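Local coordinates for putative pachytene checkpoint protein 2 (Caenorhabditis elegans, PDB 4XGU), which binds and hydrolyses ATP as a AAA+ protein remodeler and probably plays a key role in chromosome recombination during meiosis, at residues B[122-127]-B[206-211]; B[248-254]-B[294-300]. The contacts are given in a common frame with arbitrary orientation. Residue numbers count along the deposited sequence, not the author numbering.

Contact 1 of 2, residues B[122-127]-B[206-211]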
loop_
_atom_site.group_PDB
_atom_site.type_symbol
_atom_site.label_atom_id
_atom_site.label_comp_id
_atom_site.label_asym_id
_atom_site.label_seq_id
_atom_site.Cartn_x
_atom_site.Cartn_y
_atom_site.Cartn_z
ATOM N N SER B 122 27.637 17.656 2.435
ATOM C CA SER B 122 27.762 18.890 3.202
ATOM C C SER B 122 29.140 19.527 3.027
ATOM O O SER B 122 30.098 19.143 3.698
ATOM C CB SER B 122 27.492 18.621 4.683
ATOM O OG SER B 122 27.672 19.794 5.458
ATOM N N GLN B 123 29.235 20.497 2.120
ATOM C CA GLN B 123 30.482 21.223 1.895
ATOM C C GLN B 123 30.313 22.700 2.232
ATOM O O GLN B 123 29.331 23.326 1.832
ATOM C CB GLN B 123 30.947 21.083 0.443
ATOM C CG GLN B 123 30.593 19.763 -0.216
ATOM C CD GLN B 123 31.001 19.726 -1.678
ATOM O OE1 GLN B 123 31.873 20.481 -2.108
ATOM N NE2 GLN B 123 30.365 18.850 -2.449
ATOM N N LEU B 124 31.275 23.259 2.958
ATOM C CA LEU B 124 31.220 24.670 3.320
ATOM C C LEU B 124 32.065 25.520 2.380
ATOM O O LEU B 124 33.257 25.270 2.202
ATOM C CB LEU B 124 31.680 24.875 4.764
ATOM C CG LEU B 124 31.698 26.325 5.252
ATOM C CD1 LEU B 124 30.312 26.947 5.156
ATOM C CD2 LEU B 124 32.226 26.406 6.676
ATOM N N TRP B 125 31.441 26.525 1.778
ATOM C CA TRP B 125 32.146 27.440 0.888
ATOM C C TRP B 125 32.293 28.817 1.524
ATOM O O TRP B 125 31.336 29.370 2.063
ATOM C CB TRP B 125 31.415 27.569 -0.450
ATOM C CG TRP B 125 31.383 26.312 -1.258
ATOM C CD1 TRP B 125 30.414 25.352 -1.245
ATOM C CD2 TRP B 125 32.356 25.890 -2.216
ATOM N NE1 TRP B 125 30.729 24.351 -2.133
ATOM C CE2 TRP B 125 31.917 24.658 -2.741
ATOM C CE3 TRP B 125 33.559 26.430 -2.678
ATOM C CZ2 TRP B 125 32.639 23.957 -3.705
ATOM C CZ3 TRP B 125 34.277 25.733 -3.635
ATOM C CH2 TRP B 125 33.814 24.510 -4.139
ATOM N N GLN B 126 33.499 29.364 1.453
ATOM C CA GLN B 126 33.767 30.709 1.943
ATOM C C GLN B 126 33.537 31.718 0.819
ATOM O O GLN B 126 34.213 31.671 -0.208
ATOM C CB GLN B 126 35.202 30.802 2.469
ATOM C CG GLN B 126 35.496 32.039 3.297
ATOM C CD GLN B 126 34.762 32.037 4.621
ATOM O OE1 GLN B 126 34.495 30.981 5.194
ATOM N NE2 GLN B 126 34.424 33.225 5.112
ATOM N N LEU B 127 32.588 32.632 1.007
ATOM C CA LEU B 127 32.205 33.551 -0.067
ATOM C C LEU B 127 32.756 34.964 0.105
ATOM O O LEU B 127 32.690 35.532 1.198
ATOM C CB LEU B 127 30.683 33.619 -0.182
ATOM C CG LEU B 127 29.995 32.322 -0.598
ATOM C CD1 LEU B 127 28.521 32.577 -0.884
ATOM C CD2 LEU B 127 30.691 31.719 -1.805
ATOM N N LYS B 206 31.360 38.706 7.104
ATOM C CA LYS B 206 31.737 37.376 6.629
ATOM C C LYS B 206 30.560 36.717 5.913
ATOM O O LYS B 206 29.411 36.918 6.293
ATOM C CB LYS B 206 32.212 36.506 7.800
ATOM C CG LYS B 206 32.587 35.078 7.425
ATOM C CD LYS B 206 33.094 34.297 8.630
ATOM C CE LYS B 206 33.409 32.856 8.258
ATOM N NZ LYS B 206 34.000 32.100 9.396
ATOM N N SER B 207 30.840 35.935 4.876
ATOM C CA SER B 207 29.776 35.247 4.153
ATOM C C SER B 207 30.162 33.808 3.828
ATOM O O SER B 207 31.224 33.554 3.263
ATOM C CB SER B 207 29.427 36.003 2.870
ATOM O OG SER B 207 28.385 35.353 2.166
ATOM N N VAL B 208 29.292 32.869 4.190
ATOM C CA VAL B 208 29.554 31.450 3.963
ATOM C C VAL B 208 28.423 30.796 3.177
ATOM O O VAL B 208 27.301 31.301 3.150
ATOM C CB VAL B 208 29.743 30.687 5.294
ATOM C CG1 VAL B 208 30.983 31.178 6.028
ATOM C CG2 VAL B 208 28.505 30.831 6.170
ATOM N N MET B 209 28.725 29.673 2.533
ATOM C CA MET B 209 27.705 28.891 1.840
ATOM C C MET B 209 27.857 27.405 2.119
ATOM O O MET B 209 28.945 26.846 1.984
ATOM C CB MET B 209 27.749 29.130 0.330
ATOM C CG MET B 209 27.064 28.025 -0.486
ATOM S SD MET B 209 26.772 28.461 -2.216
ATOM C CE MET B 209 26.588 26.842 -2.951
ATOM N N LEU B 210 26.752 26.776 2.503
ATOM C CA LEU B 210 26.714 25.342 2.750
ATOM C C LEU B 210 25.977 24.620 1.634
ATOM O O LEU B 210 24.796 24.866 1.394
ATOM C CB LEU B 210 26.054 25.049 4.095
ATOM C CG LEU B 210 26.994 25.230 5.284
ATOM C CD1 LEU B 210 26.221 25.294 6.582
ATOM C CD2 LEU B 210 28.004 24.093 5.315
ATOM N N GLU B 211 26.686 23.730 0.950
ATOM C CA GLU B 211 26.104 22.983 -0.154
ATOM C C GLU B 211 25.800 21.547 0.254
ATOM O O GLU B 211 26.661 20.847 0.785
ATOM C CB GLU B 211 27.040 23.006 -1.361
ATOM C CG GLU B 211 26.486 22.290 -2.579
ATOM C CD GLU B 211 27.404 22.388 -3.779
ATOM O OE1 GLU B 211 28.512 22.950 -3.639
ATOM O OE2 GLU B 211 27.012 21.902 -4.862
#

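Contact 2 of 2, residues B[248-254]-B[294-300]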
loop_
_atom_site.group_PDB
_atom_site.type_symbol
_atom_site.label_atom_id
_atom_site.label_comp_id
_atom_site.label_asym_id
_atom_site.label_seq_id
_atom_site.Cartn_x
_atom_site.Cartn_y
_atom_site.Cartn_z
ATOM N N PHE B 248 24.384 30.781 3.028
ATOM C CA PHE B 248 23.640 30.293 1.877
ATOM C C PHE B 248 23.540 28.781 1.936
ATOM O O PHE B 248 24.540 28.097 2.147
ATOM C CB PHE B 248 24.310 30.720 0.570
ATOM C CG PHE B 248 24.185 32.183 0.268
ATOM C CD1 PHE B 248 25.118 33.087 0.749
ATOM C CD2 PHE B 248 23.143 32.655 -0.511
ATOM C CE1 PHE B 248 25.010 34.438 0.466
ATOM C CE2 PHE B 248 23.027 34.002 -0.798
ATOM C CZ PHE B 248 23.963 34.896 -0.310
ATOM N N VAL B 249 22.338 28.252 1.750
ATOM C CA VAL B 249 22.170 26.809 1.731
ATOM C C VAL B 249 21.694 26.345 0.366
ATOM O O VAL B 249 20.580 26.655 -0.054
ATOM C CB VAL B 249 21.182 26.338 2.805
ATOM C CG1 VAL B 249 20.978 24.836 2.709
ATOM C CG2 VAL B 249 21.681 26.727 4.187
ATOM N N LEU B 250 22.554 25.610 -0.330
ATOM C CA LEU B 250 22.204 25.052 -1.626
ATOM C C LEU B 250 21.831 23.581 -1.485
ATOM O O LEU B 250 22.522 22.819 -0.808
ATOM C CB LEU B 250 23.359 25.216 -2.615
ATOM C CG LEU B 250 23.154 24.571 -3.987
ATOM C CD1 LEU B 250 21.946 25.176 -4.679
ATOM C CD2 LEU B 250 24.395 24.719 -4.846
ATOM N N ILE B 251 20.731 23.191 -2.120
ATOM C CA ILE B 251 20.272 21.808 -2.085
ATOM C C ILE B 251 20.052 21.287 -3.506
ATOM O O ILE B 251 19.179 21.769 -4.227
ATOM C CB ILE B 251 18.975 21.675 -1.265
ATOM C CG1 ILE B 251 19.212 22.147 0.172
ATOM C CG2 ILE B 251 18.476 20.241 -1.280
ATOM C CD1 ILE B 251 17.948 22.405 0.952
ATOM N N ASP B 252 20.854 20.304 -3.902
ATOM C CA ASP B 252 20.808 19.768 -5.259
ATOM C C ASP B 252 19.969 18.497 -5.343
ATOM O O ASP B 252 19.858 17.762 -4.362
ATOM C CB ASP B 252 22.223 19.490 -5.766
ATOM C CG ASP B 252 23.106 20.722 -5.733
ATOM O OD1 ASP B 252 22.631 21.804 -6.139
ATOM O OD2 ASP B 252 24.272 20.610 -5.298
ATOM N N GLU B 253 19.400 18.247 -6.523
ATOM C CA GLU B 253 18.570 17.067 -6.773
ATOM C C GLU B 253 17.528 16.860 -5.682
ATOM O O GLU B 253 17.436 15.777 -5.104
ATOM C CB GLU B 253 19.439 15.814 -6.899
ATOM C CG GLU B 253 20.149 15.677 -8.233
ATOM C CD GLU B 253 19.959 14.301 -8.850
ATOM O OE1 GLU B 253 19.668 13.343 -8.100
ATOM O OE2 GLU B 253 20.093 14.181 -10.088
ATOM N N VAL B 254 16.753 17.904 -5.406
ATOM C CA VAL B 254 15.830 17.914 -4.275
ATOM C C VAL B 254 14.869 16.727 -4.276
ATOM O O VAL B 254 14.571 16.155 -3.227
ATOM C CB VAL B 254 15.006 19.217 -4.246
ATOM C CG1 VAL B 254 14.040 19.209 -3.081
ATOM C CG2 VAL B 254 15.927 20.416 -4.151
ATOM N N LEU B 294 19.773 32.416 3.653
ATOM C CA LEU B 294 19.094 32.272 2.375
ATOM C C LEU B 294 19.289 30.862 1.828
ATOM O O LEU B 294 20.422 30.404 1.672
ATOM C CB LEU B 294 19.617 33.307 1.385
ATOM C CG LEU B 294 18.798 33.498 0.116
ATOM C CD1 LEU B 294 17.380 33.873 0.485
ATOM C CD2 LEU B 294 19.434 34.573 -0.737
ATOM N N ILE B 295 18.192 30.170 1.539
ATOM C CA ILE B 295 18.291 28.790 1.073
ATOM C C ILE B 295 17.857 28.653 -0.387
ATOM O O ILE B 295 16.819 29.176 -0.797
ATOM C CB ILE B 295 17.465 27.840 1.966
ATOM C CG1 ILE B 295 16.002 28.264 2.013
ATOM C CG2 ILE B 295 18.011 27.843 3.382
ATOM C CD1 ILE B 295 15.206 27.554 3.088
ATOM N N LEU B 296 18.676 27.959 -1.172
ATOM C CA LEU B 296 18.429 27.808 -2.601
ATOM C C LEU B 296 18.292 26.337 -2.980
ATOM O O LEU B 296 19.111 25.510 -2.587
ATOM C CB LEU B 296 19.553 28.453 -3.418
ATOM C CG LEU B 296 19.870 29.934 -3.193
ATOM C CD1 LEU B 296 20.896 30.126 -2.086
ATOM C CD2 LEU B 296 20.350 30.566 -4.483
ATOM N N CYS B 297 17.257 26.021 -3.749
ATOM C CA CYS B 297 16.991 24.644 -4.149
ATOM C C CYS B 297 16.960 24.493 -5.668
ATOM O O CYS B 297 16.560 25.409 -6.386
ATOM C CB CYS B 297 15.665 24.167 -3.553
ATOM S SG CYS B 297 15.566 24.297 -1.755
ATOM N N THR B 298 17.385 23.332 -6.151
ATOM C CA THR B 298 17.304 23.028 -7.572
ATOM C C THR B 298 16.696 21.644 -7.774
ATOM O O THR B 298 17.022 20.706 -7.050
ATOM C CB THR B 298 18.688 23.104 -8.255
ATOM O OG1 THR B 298 18.604 22.554 -9.576
ATOM C CG2 THR B 298 19.723 22.328 -7.466
ATOM N N SER B 299 15.799 21.524 -8.746
ATOM C CA SER B 299 15.165 20.243 -9.044
ATOM C C SER B 299 15.385 19.848 -10.504
ATOM O O SER B 299 14.908 20.521 -11.416
ATOM C CB SER B 299 13.669 20.302 -8.730
ATOM O OG SER B 299 13.055 19.042 -8.933
ATOM N N ASN B 300 16.109 18.754 -10.717
ATOM C CA ASN B 300 16.452 18.317 -12.067
ATOM C C ASN B 300 15.261 17.717 -12.807
ATOM O O ASN B 300 15.288 17.573 -14.029
ATOM C CB ASN B 300 17.602 17.308 -12.023
ATOM C CG ASN B 300 18.937 17.957 -11.710
ATOM O OD1 ASN B 300 19.163 19.124 -12.032
ATOM N ND2 ASN B 300 19.831 17.202 -11.083
#

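Contact 1 of 2, residues B[122-127]-B[206-211]
Strand 123-127 runs antiparallel to strand 206-211, the short axes approaching to 4.5 Å. Gln123 and Glu211 form a hydrogen-bonded pair, with N of Gln123 2.9 Å from O of Glu211 and N of Glu211 2.8 Å from O of Gln123. Trp125 and Met209 form a tighter one: N of Trp125 is 2.5 Å from O of Met209, and N of Met209 is 2.7 Å from O of Trp125. Side chains mesh both straight across and along diagonals. On one face Leu124 puts its CD1 into the dip between Val208 and Leu210, 3.8 Å from CB of Val208 and 3.7 Å from CD2 of Leu210, while the carboxamide of Gln126 fits between Val208 and Lys206, OE1 3.6 Å from CG1 of Val208 and NE2 3.3 Å from CE of Lys206. Helix 228-241 packs on Val208 and Leu210. On the other face Leu127 lowers its CD1 to 3.7 Å from CB of Met209, and Trp125 rests its CB 4.1 Å from the same atom. The indole of Trp125 swings past Met209, and its NE1 donates a hydrogen bond to OE1 of Glu211 at 3.0 Å, two residues past its direct partner Met209 and on the same face. Helix 185-199 touches Met209 and Glu211 here. Strand 206-212 corresponds to the edge strand of the parallel AAA+ core, and strand 123-127 extends that αβα sandwich with an antiparallel addition.

Contact 2 of 2, residues B[248-254]-B[294-300]
This is a parallel pairing of two neighbouring strands, 248-251 and 294-299, in the buried centre of the AAA+ sheet, carried on by polar residues at its C-terminal end. The short axes diverge by 14° and approach to 4.5 Å. Backbone bonds alternate in the usual parallel zigzag: N of Val249 to O of Leu294 (2.9 Å), N of Leu296 to O of Val249 (2.6 Å), N of Ile251 to O of Leu296 (2.9 Å) and N of Thr298 to O of Ile251 (3.1 Å). Apolar side chains line both faces. Under helix 185-199, the ring of Phe248 brings CE2 to 3.6 Å from CD2 of Leu294, and CD1 of Leu296 lies at the ring edge; on the other face, CB of Val249 meets CG2 of Ile295 at 3.6 Å. Past Ile251 segment 248-254 leaves the strand, yet N of Val254 still bonds to O of Thr298 at 3.3 Å. Beyond that, ND2 of Asn300 donates to OE2 of Glu253 at 3.2 Å, while OD1 of Asn300 takes a hydrogen bond from NZ of Lys185, a P-loop residue. Asn300 also touches the bound ADP. Hydrophobic Val249-Leu250-Ile251 leading into Asp252 and Glu253 fits a Walker B motif, and Asn300 just past the end of the adjacent strand fits sensor 1, the pairing that characterises the AAA+ nucleotide site.

Overall arrangement
Contacts 1 and 2 belong to one sheet, their centres about 13 Å apart, joined where strand 206-212 lies parallel beside strand 245-251. N of Leu210 is 2.6 Å from O of Phe248, and O of Leu210 is 2.9 Å from N of Leu250, both probable hydrogen bonds; CE of Met209 also packs 3.6 Å from CD2 of Leu250. Strand 174-178, which leads into the P-loop, follows strand 293-299 on its far side. The nucleotide is therefore closer to contact 2: the side chain of Asn300 comes within about 4 Å of ADP (nearest atoms), against about 8 Å for Glu211, whose side chain nevertheless reaches the P-loop residue Thr186.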